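PDB 5GT5: pectate lyase from Paenibacillus sp. 0602, which probably cleaves polygalacturonate and partly methylated pectin by calcium-dependent elimination within the chain, as a secreted lyase of polysaccharide lyase family 1. Local coordinates for residues F169-D174 and G241-G246; N284-N289 and Y409-D414; R349-D354 and V392-K397. The protein carries 1 engineered substitution. All blocks are in the same frame, centred on the assembly; numbering follows the deposited sequence. Where two conformers were deposited one is given.

Contact 1 (F169-D174 and G241-G246)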
loop_
_atom_site.group_PDB
_atom_site.type_symbol
_atom_site.label_atom_id
_atom_site.label_comp_id
_atom_site.label_asym_id
_atom_site.label_seq_id
_atom_site.Cartn_x
_atom_site.Cartn_y
_atom_site.Cartn_z
ATOM N N PHE A 169 4.689 -12.246 -22.934
ATOM C CA PHE A 169 3.822 -13.366 -22.581
ATOM C C PHE A 169 3.313 -14.002 -23.855
ATOM O O PHE A 169 2.883 -13.300 -24.768
ATOM C CB PHE A 169 2.648 -12.876 -21.731
ATOM C CG PHE A 169 3.060 -12.206 -20.452
ATOM C CD1 PHE A 169 3.432 -10.863 -20.438
ATOM C CD2 PHE A 169 3.109 -12.934 -19.274
ATOM C CE1 PHE A 169 3.792 -10.241 -19.260
ATOM C CE2 PHE A 169 3.483 -12.322 -18.081
ATOM C CZ PHE A 169 3.827 -10.979 -18.070
ATOM N N ASN A 170 3.372 -15.333 -23.892
ATOM C CA ASN A 170 2.891 -16.122 -25.022
ATOM C C ASN A 170 1.546 -16.753 -24.660
ATOM O O ASN A 170 0.868 -16.251 -23.769
ATOM C CB ASN A 170 3.949 -17.169 -25.384
ATOM C CG ASN A 170 5.218 -16.550 -25.931
ATOM O OD1 ASN A 170 5.329 -16.320 -27.151
ATOM N ND2 ASN A 170 6.190 -16.283 -25.053
ATOM N N LYS A 171 1.168 -17.868 -25.265
ATOM C CA LYS A 171 -0.135 -18.461 -24.969
ATOM C C LYS A 171 -0.180 -19.002 -23.548
ATOM O O LYS A 171 0.797 -19.570 -23.038
ATOM C CB LYS A 171 -0.411 -19.624 -25.934
ATOM C CG LYS A 171 -0.729 -19.220 -27.361
ATOM C CD LYS A 171 -2.200 -19.163 -27.589
ATOM C CE LYS A 171 -2.841 -20.581 -27.622
ATOM N NZ LYS A 171 -4.309 -20.285 -27.634
ATOM N N ALA A 172 -1.329 -18.844 -22.905
ATOM C CA ALA A 172 -1.587 -19.494 -21.633
ATOM C C ALA A 172 -2.942 -20.171 -21.682
ATOM O O ALA A 172 -3.871 -19.694 -22.335
ATOM C CB ALA A 172 -1.558 -18.472 -20.467
ATOM N N TYR A 173 -3.046 -21.271 -20.952
ATOM C CA TYR A 173 -4.298 -21.991 -20.825
ATOM C C TYR A 173 -5.411 -21.064 -20.360
ATOM O O TYR A 173 -6.494 -21.043 -20.959
ATOM C CB TYR A 173 -4.105 -23.181 -19.877
ATOM C CG TYR A 173 -5.309 -24.068 -19.671
ATOM C CD1 TYR A 173 -6.322 -23.678 -18.800
ATOM C CD2 TYR A 173 -5.442 -25.288 -20.338
ATOM C CE1 TYR A 173 -7.439 -24.470 -18.583
ATOM C CE2 TYR A 173 -6.554 -26.119 -20.090
ATOM C CZ TYR A 173 -7.554 -25.686 -19.235
ATOM O OH TYR A 173 -8.647 -26.474 -18.969
ATOM N N ASP A 174 -5.149 -20.312 -19.296
ATOM C CA ASP A 174 -6.118 -19.350 -18.774
ATOM C C ASP A 174 -5.564 -17.939 -18.970
ATOM O O ASP A 174 -5.349 -17.509 -20.101
ATOM C CB ASP A 174 -6.415 -19.707 -17.298
ATOM C CG ASP A 174 -7.647 -19.047 -16.722
ATOM O OD1 ASP A 174 -8.401 -18.376 -17.444
ATOM O OD2 ASP A 174 -7.893 -19.276 -15.508
ATOM N N GLY A 241 -4.309 -20.165 -32.516
ATOM C CA GLY A 241 -3.119 -19.342 -32.341
ATOM C C GLY A 241 -3.312 -18.154 -31.439
ATOM O O GLY A 241 -2.402 -17.798 -30.686
ATOM N N SER A 242 -4.461 -17.506 -31.515
ATOM C CA SER A 242 -4.716 -16.352 -30.641
ATOM C C SER A 242 -4.956 -16.741 -29.186
ATOM O O SER A 242 -5.361 -17.863 -28.875
ATOM C CB SER A 242 -5.889 -15.520 -31.176
ATOM O OG SER A 242 -7.023 -16.315 -31.434
ATOM N N GLN A 243 -4.630 -15.811 -28.294
ATOM C CA GLN A 243 -4.760 -16.065 -26.849
ATOM C C GLN A 243 -6.181 -15.753 -26.403
ATOM O O GLN A 243 -6.711 -14.695 -26.715
ATOM C CB GLN A 243 -3.753 -15.168 -26.117
ATOM C CG GLN A 243 -3.963 -15.076 -24.601
ATOM C CD GLN A 243 -3.803 -16.408 -23.900
ATOM O OE1 GLN A 243 -3.235 -17.360 -24.475
ATOM N NE2 GLN A 243 -4.273 -16.492 -22.658
ATOM N N LYS A 244 -6.829 -16.662 -25.689
ATOM C CA LYS A 244 -8.260 -16.475 -25.361
ATOM C C LYS A 244 -8.500 -15.394 -24.316
ATOM O O LYS A 244 -9.445 -14.624 -24.427
ATOM C CB LYS A 244 -8.862 -17.801 -24.885
ATOM C CG LYS A 244 -10.356 -17.800 -24.600
ATOM C CD LYS A 244 -11.136 -17.571 -25.876
ATOM C CE LYS A 244 -11.142 -18.811 -26.762
ATOM N NZ LYS A 244 -12.004 -18.633 -27.980
ATOM N N LYS A 245 -7.657 -15.320 -23.297
ATOM C CA LYS A 245 -7.895 -14.413 -22.149
ATOM C C LYS A 245 -6.670 -13.564 -21.826
ATOM O O LYS A 245 -5.557 -14.088 -21.728
ATOM C CB LYS A 245 -8.265 -15.225 -20.879
ATOM C CG LYS A 245 -9.596 -15.957 -20.942
ATOM C CD LYS A 245 -9.638 -17.072 -19.919
ATOM C CE LYS A 245 -10.903 -17.909 -20.019
ATOM N NZ LYS A 245 -10.697 -19.256 -19.403
ATOM N N GLY A 246 -6.866 -12.262 -21.623
ATOM C CA GLY A 246 -5.792 -11.368 -21.247
ATOM C C GLY A 246 -5.629 -11.159 -19.749
ATOM O O GLY A 246 -4.938 -11.920 -19.077
HETATM O O HOH W 1 -5.255 -19.128 -25.157
HETATM O O HOH W 2 -6.887 -18.124 -22.346
#
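Lys171 NZ is gripped by several groups at once. Lys171 NZ donates to Ser242 O at 2.9 Å, from above the carbonyl plane. It is also hydrogen-bonded to Ser240 O and to water 1, and its charge lies against the ring of Trp136 in a cation-pi contact. The lysine side chain is bent at chi2 and chi3, and Lys171 CD rests 3.4 Å from Gly241 O.

Gln243 carries the middle of the contact. Its CG is anti to the backbone N (chi1 167°), and the bend at chi2 (62°) then brings the amide against Ala172. Ala172 N donates to Gln243 OE1 at 2.9 Å, well out of the amide plane. Gln243 NE2 gives a longer bond of 3.2 Å to Ala172 O. Gln243 NE2 also donates to Lys245 O, at 2.9 Å and nearly straight (171°), within the amide plane. A leucine here would probably leave Ala172 N, Ala172 O and Lys245 O without these bonds.

Both segments are loops that leave or enter strands of the family's parallel beta-helix. Lys245 NZ meets Asp174 OD1 in a 3.1 Å salt bridge, but Asp174 has two conformers, so this bond is less certain. The Gln243 amide thus ties together backbone of both loops, which also carry a likely calcium ligand, Asp174, and a lysine near the likely active-site Arg276.

Contact 2 (N284-N289 and Y409-D414)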
loop_
_atom_site.group_PDB
_atom_site.type_symbol
_atom_site.label_atom_id
_atom_site.label_comp_id
_atom_site.label_asym_id
_atom_site.label_seq_id
_atom_site.Cartn_x
_atom_site.Cartn_y
_atom_site.Cartn_z
ATOM N N ASN A 284 -10.762 0.323 -10.526
ATOM C CA ASN A 284 -10.304 1.339 -11.459
ATOM C C ASN A 284 -9.209 0.803 -12.340
ATOM O O ASN A 284 -8.231 0.243 -11.855
ATOM C CB ASN A 284 -9.742 2.559 -10.717
ATOM C CG ASN A 284 -10.785 3.305 -9.950
ATOM O OD1 ASN A 284 -11.697 3.892 -10.522
ATOM N ND2 ASN A 284 -10.640 3.321 -8.623
ATOM N N ALA A 285 -9.369 0.963 -13.650
ATOM C CA ALA A 285 -8.332 0.570 -14.592
ATOM C C ALA A 285 -8.087 1.668 -15.602
ATOM O O ALA A 285 -9.052 2.197 -16.162
ATOM C CB ALA A 285 -8.714 -0.696 -15.323
ATOM N N HIS A 286 -6.817 1.976 -15.854
ATOM C CA HIS A 286 -6.417 3.005 -16.808
ATOM C C HIS A 286 -5.441 2.396 -17.800
ATOM O O HIS A 286 -4.368 1.908 -17.399
ATOM C CB HIS A 286 -5.779 4.175 -16.034
ATOM C CG HIS A 286 -5.252 5.281 -16.905
ATOM N ND1 HIS A 286 -4.100 5.971 -16.596
ATOM C CD2 HIS A 286 -5.754 5.852 -18.023
ATOM C CE1 HIS A 286 -3.882 6.891 -17.522
ATOM N NE2 HIS A 286 -4.854 6.836 -18.405
ATOM N N ALA A 287 -5.812 2.413 -19.079
ATOM C CA ALA A 287 -4.917 2.009 -20.156
ATOM C C ALA A 287 -4.624 3.227 -21.022
ATOM O O ALA A 287 -5.532 3.929 -21.472
ATOM C CB ALA A 287 -5.528 0.908 -20.978
ATOM N N TYR A 288 -3.345 3.498 -21.224
ATOM C CA TYR A 288 -2.950 4.547 -22.155
ATOM C C TYR A 288 -1.836 4.082 -23.060
ATOM O O TYR A 288 -0.975 3.295 -22.667
ATOM C CB TYR A 288 -2.594 5.857 -21.437
ATOM C CG TYR A 288 -1.314 5.903 -20.590
ATOM C CD1 TYR A 288 -1.333 5.541 -19.238
ATOM C CD2 TYR A 288 -0.098 6.373 -21.132
ATOM C CE1 TYR A 288 -0.197 5.665 -18.451
ATOM C CE2 TYR A 288 1.060 6.481 -20.343
ATOM C CZ TYR A 288 0.998 6.098 -19.018
ATOM O OH TYR A 288 2.117 6.202 -18.227
ATOM N N ASN A 289 -1.850 4.548 -24.310
ATOM C CA ASN A 289 -0.806 4.182 -25.268
ATOM C C ASN A 289 -0.616 2.675 -25.328
ATOM O O ASN A 289 0.514 2.184 -25.292
ATOM C CB ASN A 289 0.538 4.846 -24.925
ATOM C CG ASN A 289 0.553 6.372 -25.138
ATOM O OD1 ASN A 289 1.361 7.055 -24.505
ATOM N ND2 ASN A 289 -0.290 6.896 -26.030
ATOM N N TYR A 409 -2.090 10.113 -10.151
ATOM C CA TYR A 409 -0.725 10.146 -10.651
ATOM C C TYR A 409 -0.655 10.949 -11.928
ATOM O O TYR A 409 -1.660 11.121 -12.620
ATOM C CB TYR A 409 -0.218 8.727 -10.883
ATOM C CG TYR A 409 -1.063 7.848 -11.788
ATOM C CD1 TYR A 409 -0.986 7.956 -13.193
ATOM C CD2 TYR A 409 -1.905 6.886 -11.240
ATOM C CE1 TYR A 409 -1.752 7.127 -14.029
ATOM C CE2 TYR A 409 -2.644 6.043 -12.047
ATOM C CZ TYR A 409 -2.565 6.163 -13.430
ATOM O OH TYR A 409 -3.298 5.310 -14.215
ATOM N N SER A 410 0.527 11.473 -12.230
ATOM C CA SER A 410 0.668 12.173 -13.490
ATOM C C SER A 410 1.344 11.265 -14.496
ATOM O O SER A 410 2.010 10.297 -14.127
ATOM C CB SER A 410 1.460 13.465 -13.298
ATOM O OG SER A 410 2.763 13.175 -12.829
ATOM N N TYR A 411 1.209 11.610 -15.767
ATOM C CA TYR A 411 1.696 10.765 -16.837
ATOM C C TYR A 411 1.674 11.561 -18.124
ATOM O O TYR A 411 0.866 12.480 -18.298
ATOM C CB TYR A 411 0.840 9.489 -16.988
ATOM C CG TYR A 411 -0.618 9.737 -17.280
ATOM C CD1 TYR A 411 -1.529 10.048 -16.265
ATOM C CD2 TYR A 411 -1.107 9.644 -18.587
ATOM C CE1 TYR A 411 -2.862 10.284 -16.540
ATOM C CE2 TYR A 411 -2.433 9.875 -18.866
ATOM C CZ TYR A 411 -3.309 10.183 -17.851
ATOM O OH TYR A 411 -4.634 10.417 -18.121
ATOM N N GLN A 412 2.574 11.177 -19.014
ATOM C CA GLN A 412 2.728 11.760 -20.335
ATOM C C GLN A 412 2.079 10.836 -21.352
ATOM O O GLN A 412 2.243 9.614 -21.285
ATOM C CB GLN A 412 4.219 11.902 -20.643
ATOM C CG GLN A 412 4.538 12.396 -22.043
ATOM C CD GLN A 412 4.500 13.900 -22.179
ATOM O OE1 GLN A 412 4.395 14.625 -21.186
ATOM N NE2 GLN A 412 4.556 14.381 -23.422
ATOM N N LEU A 413 1.351 11.420 -22.293
ATOM C CA LEU A 413 0.698 10.662 -23.357
ATOM C C LEU A 413 1.403 10.852 -24.684
ATOM O O LEU A 413 1.675 11.990 -25.087
ATOM C CB LEU A 413 -0.730 11.154 -23.506
ATOM C CG LEU A 413 -1.693 10.779 -22.386
ATOM C CD1 LEU A 413 -3.028 11.522 -22.488
ATOM C CD2 LEU A 413 -1.896 9.279 -22.451
ATOM N N ASP A 414 1.710 9.745 -25.360
ATOM C CA ASP A 414 2.186 9.805 -26.735
ATOM C C ASP A 414 1.030 9.842 -27.694
ATOM O O ASP A 414 -0.088 9.468 -27.337
ATOM C CB ASP A 414 3.048 8.597 -27.076
ATOM C CG ASP A 414 4.235 8.468 -26.172
ATOM O OD1 ASP A 414 4.637 9.490 -25.568
ATOM O OD2 ASP A 414 4.769 7.341 -26.062
#
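His286 has CG anti to the backbone N (chi1 177°), while Tyr411 has CG between the backbone N and the carbonyl carbon (chi1 59°). From there the two side chains reach toward each other, tip to tip. The edge of His286 faces the Tyr411 ring in a T-shaped pair, with centroids 4.7 Å apart. His286 CE1 sits above that face, offset toward the rim, and is 3.4 Å from Tyr411 CZ.

The neighbouring ring atom, ND1, is held by Tyr409. Tyr409 OH lies at the edge of the His286 ring, in its plane, and makes a short hydrogen bond of 2.6 Å to His286 ND1. Either atom could be the donor. Tyr409 OH also bonds Thr264. Glu337 OE2 is hydrogen-bonded to both His286 NE2 and Tyr411 OH, so both ring nitrogens of the histidine have partners and its rotation is fixed.

Strand 284-288 belongs to one turn of the parallel beta-helix, between strands 262-271 and 333-337. Segment 409-414 runs roughly alongside it, on its outer side. His286, Tyr288, Tyr409 and Tyr411 form an aromatic cluster between them. Tyr411 CD2 lies 3.9 Å above the plane of Tyr288, over its centre, with the two rings inclined at 34°. Leu413 CD2 packs 3.6 Å from Tyr288 CB. The hydroxyl of Tyr288 bonds Thr10.

The amide of Asn289 pairs with the backbone of Asp414. Asp414 N donates to a lone pair of Asn289 OD1 at 2.8 Å. Asn289 ND2 donates to Asp414 O at 2.9 Å, from above the carbonyl plane, and bonds Lys338 O as well.

Contact 3 (R349-D354 and V392-K397)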
loop_
_atom_site.group_PDB
_atom_site.type_symbol
_atom_site.label_atom_id
_atom_site.label_comp_id
_atom_site.label_asym_id
_atom_site.label_seq_id
_atom_site.Cartn_x
_atom_site.Cartn_y
_atom_site.Cartn_z
ATOM N N ARG A 349 -16.792 -2.719 -23.979
ATOM C CA ARG A 349 -17.963 -3.412 -23.428
ATOM C C ARG A 349 -18.189 -3.003 -21.994
ATOM O O ARG A 349 -17.240 -2.735 -21.242
ATOM C CB ARG A 349 -17.799 -4.935 -23.522
ATOM C CG ARG A 349 -17.780 -5.442 -24.946
ATOM C CD ARG A 349 -17.659 -6.953 -24.988
ATOM N NE ARG A 349 -18.929 -7.561 -24.674
ATOM C CZ ARG A 349 -19.896 -7.775 -25.569
ATOM N NH1 ARG A 349 -19.712 -7.466 -26.849
ATOM N NH2 ARG A 349 -21.045 -8.314 -25.187
ATOM N N ASN A 350 -19.460 -2.983 -21.612
ATOM C CA ASN A 350 -19.862 -2.483 -20.305
ATOM C C ASN A 350 -20.712 -3.431 -19.463
ATOM O O ASN A 350 -21.132 -3.051 -18.389
ATOM C CB ASN A 350 -20.531 -1.091 -20.428
ATOM C CG ASN A 350 -21.922 -1.150 -21.063
ATOM O OD1 ASN A 350 -22.363 -2.196 -21.551
ATOM N ND2 ASN A 350 -22.611 -0.020 -21.055
ATOM N N ASN A 351 -20.973 -4.645 -19.939
ATOM C CA ASN A 351 -21.798 -5.570 -19.167
ATOM C C ASN A 351 -21.764 -6.927 -19.828
ATOM O O ASN A 351 -22.203 -7.068 -20.964
ATOM C CB ASN A 351 -23.256 -5.053 -19.094
ATOM C CG ASN A 351 -24.125 -5.883 -18.158
ATOM O OD1 ASN A 351 -24.049 -7.115 -18.166
ATOM N ND2 ASN A 351 -24.927 -5.224 -17.343
ATOM N N GLN A 352 -21.216 -7.910 -19.120
ATOM C CA GLN A 352 -21.077 -9.260 -19.629
ATOM C C GLN A 352 -22.088 -10.244 -19.046
ATOM O O GLN A 352 -22.348 -11.273 -19.645
ATOM C CB GLN A 352 -19.706 -9.806 -19.243
ATOM C CG GLN A 352 -18.533 -9.017 -19.801
ATOM C CD GLN A 352 -18.489 -9.072 -21.291
ATOM O OE1 GLN A 352 -19.092 -8.232 -21.954
ATOM N NE2 GLN A 352 -17.768 -10.060 -21.846
ATOM N N THR A 353 -22.666 -9.929 -17.897
ATOM C CA THR A 353 -23.413 -10.940 -17.152
ATOM C C THR A 353 -24.924 -10.852 -17.413
ATOM O O THR A 353 -25.591 -11.871 -17.534
ATOM C CB THR A 353 -23.095 -10.849 -15.637
ATOM O OG1 THR A 353 -21.699 -11.114 -15.427
ATOM C CG2 THR A 353 -23.907 -11.874 -14.837
ATOM N N ASP A 354 -25.452 -9.647 -17.513
ATOM C CA ASP A 354 -26.879 -9.467 -17.778
ATOM C C ASP A 354 -27.125 -8.008 -18.121
ATOM O O ASP A 354 -27.242 -7.187 -17.216
ATOM C CB ASP A 354 -27.710 -9.819 -16.541
ATOM C CG ASP A 354 -29.220 -9.618 -16.776
ATOM O OD1 ASP A 354 -29.607 -9.161 -17.882
ATOM O OD2 ASP A 354 -30.005 -9.918 -15.849
ATOM N N VAL A 392 -20.968 -1.076 -25.492
ATOM C CA VAL A 392 -22.085 -1.994 -25.683
ATOM C C VAL A 392 -22.011 -3.071 -24.607
ATOM O O VAL A 392 -20.929 -3.318 -24.070
ATOM C CB VAL A 392 -22.069 -2.660 -27.076
ATOM C CG1 VAL A 392 -22.043 -1.614 -28.152
ATOM C CG2 VAL A 392 -20.875 -3.589 -27.225
ATOM N N PRO A 393 -23.134 -3.728 -24.277
ATOM C CA PRO A 393 -24.486 -3.623 -24.829
ATOM C C PRO A 393 -25.508 -3.020 -23.870
ATOM O O PRO A 393 -26.692 -2.880 -24.239
ATOM C CB PRO A 393 -24.833 -5.092 -25.027
ATOM C CG PRO A 393 -24.276 -5.728 -23.788
ATOM C CD PRO A 393 -22.992 -4.957 -23.470
ATOM N N ALA A 394 -25.106 -2.665 -22.659
ATOM C CA ALA A 394 -26.070 -2.201 -21.662
ATOM C C ALA A 394 -26.224 -0.695 -21.699
ATOM O O ALA A 394 -25.356 0.032 -22.226
ATOM C CB ALA A 394 -25.642 -2.657 -20.257
ATOM N N ALA A 395 -27.336 -0.226 -21.135
ATOM C CA ALA A 395 -27.561 1.198 -20.939
ATOM C C ALA A 395 -26.308 1.788 -20.325
ATOM O O ALA A 395 -25.729 1.237 -19.368
ATOM C CB ALA A 395 -28.746 1.408 -20.027
ATOM N N ILE A 396 -25.858 2.915 -20.879
ATOM C CA ILE A 396 -24.533 3.441 -20.540
ATOM C C ILE A 396 -24.561 4.195 -19.220
ATOM O O ILE A 396 -25.419 5.044 -18.998
ATOM C CB ILE A 396 -23.991 4.322 -21.697
ATOM C CG1 ILE A 396 -23.810 3.462 -22.939
ATOM C CG2 ILE A 396 -22.698 5.053 -21.315
ATOM C CD1 ILE A 396 -23.618 4.233 -24.254
ATOM N N LYS A 397 -23.633 3.882 -18.330
ATOM C CA LYS A 397 -23.430 4.652 -17.125
ATOM C C LYS A 397 -22.422 5.758 -17.379
ATOM O O LYS A 397 -21.331 5.490 -17.848
ATOM C CB LYS A 397 -22.858 3.768 -16.005
ATOM C CG LYS A 397 -23.852 2.758 -15.414
ATOM C CD LYS A 397 -23.205 1.967 -14.282
ATOM C CE LYS A 397 -24.188 1.133 -13.478
ATOM N NZ LYS A 397 -23.432 0.330 -12.458
HETATM O O HOH W 3 -21.428 2.036 -19.232
#
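Asn350 fills the tight part of the contact, where its amide pairs with the backbone of Ala394. Ala394 N donates to a lone pair of Asn350 OD1 at 3.0 Å, in the carbonyl plane. Asn350 ND2 donates to Ala394 O at 3.0 Å, in a straight bond (179°) that lies in the amide plane of the asparagine. CG of Asn350 stands between the backbone N and the carbonyl carbon (chi1 71°), and chi2 near zero (-8°) then turns OD1 toward Ala394 N. Asn350 ND2 also donates to water 3, which accepts from Lys397 N as well.

Val392 O is approached twice. Asn350 N donates to Val392 O at 2.9 Å, and Arg349 CA makes a CA-H...O contact of 3.0 Å with the same oxygen. A single beta bridge joins Arg349 and Val392. Strand 346-349 is the last of a row of parallel strands stacked on one side of the beta-helix. Val392 bridges to its edge, with a further backbone bond to Val348. The peptide bond before Pro393 is cis, and Ala394 follows at once against Asn350. Pro393 CD lies 3.4 Å from both Asn350 OD1 and Asn351 O. Asn351 CB packs on Ala394 CB at 3.6 Å. The amide of Asn351 faces its own loop: OD1 accepts from Asp354 N in an Asx motif, while ND2 bonds Thr361.

The solvent side is looser. Ile396 is exposed, and Ile396 CG1 comes only within 4.1 Å of Asn350 ND2. The guanidinium of Arg349 stands obliquely to Val392 CG2. It is held partly by Gln352, where Arg349 NE donates to a lone pair of Gln352 OE1 at 2.8 Å, and partly by a cation-pi contact with Tyr346.

From the N terminus, contact 1 comes first. It closes a loop of 66 residues, which holds helices 203-212, 219-225 and 233-241, and joins the turn after strand 168-169 to the loop before strand 248-249. The chain then continues to strand 284-288, where contact 2 opens; it closes only 119 residues later, at 409-414. Contact 3 lies wholly within that loop, joining the end of strand 346-349 to the long segment that follows strand 378-380. Contacts 2 and 3 therefore nest, contact 1 stands in series before both, and none cross. Contacts 2 and 3 both lay this late segment against beta-helix strands, their nearest atoms about 11 Å apart.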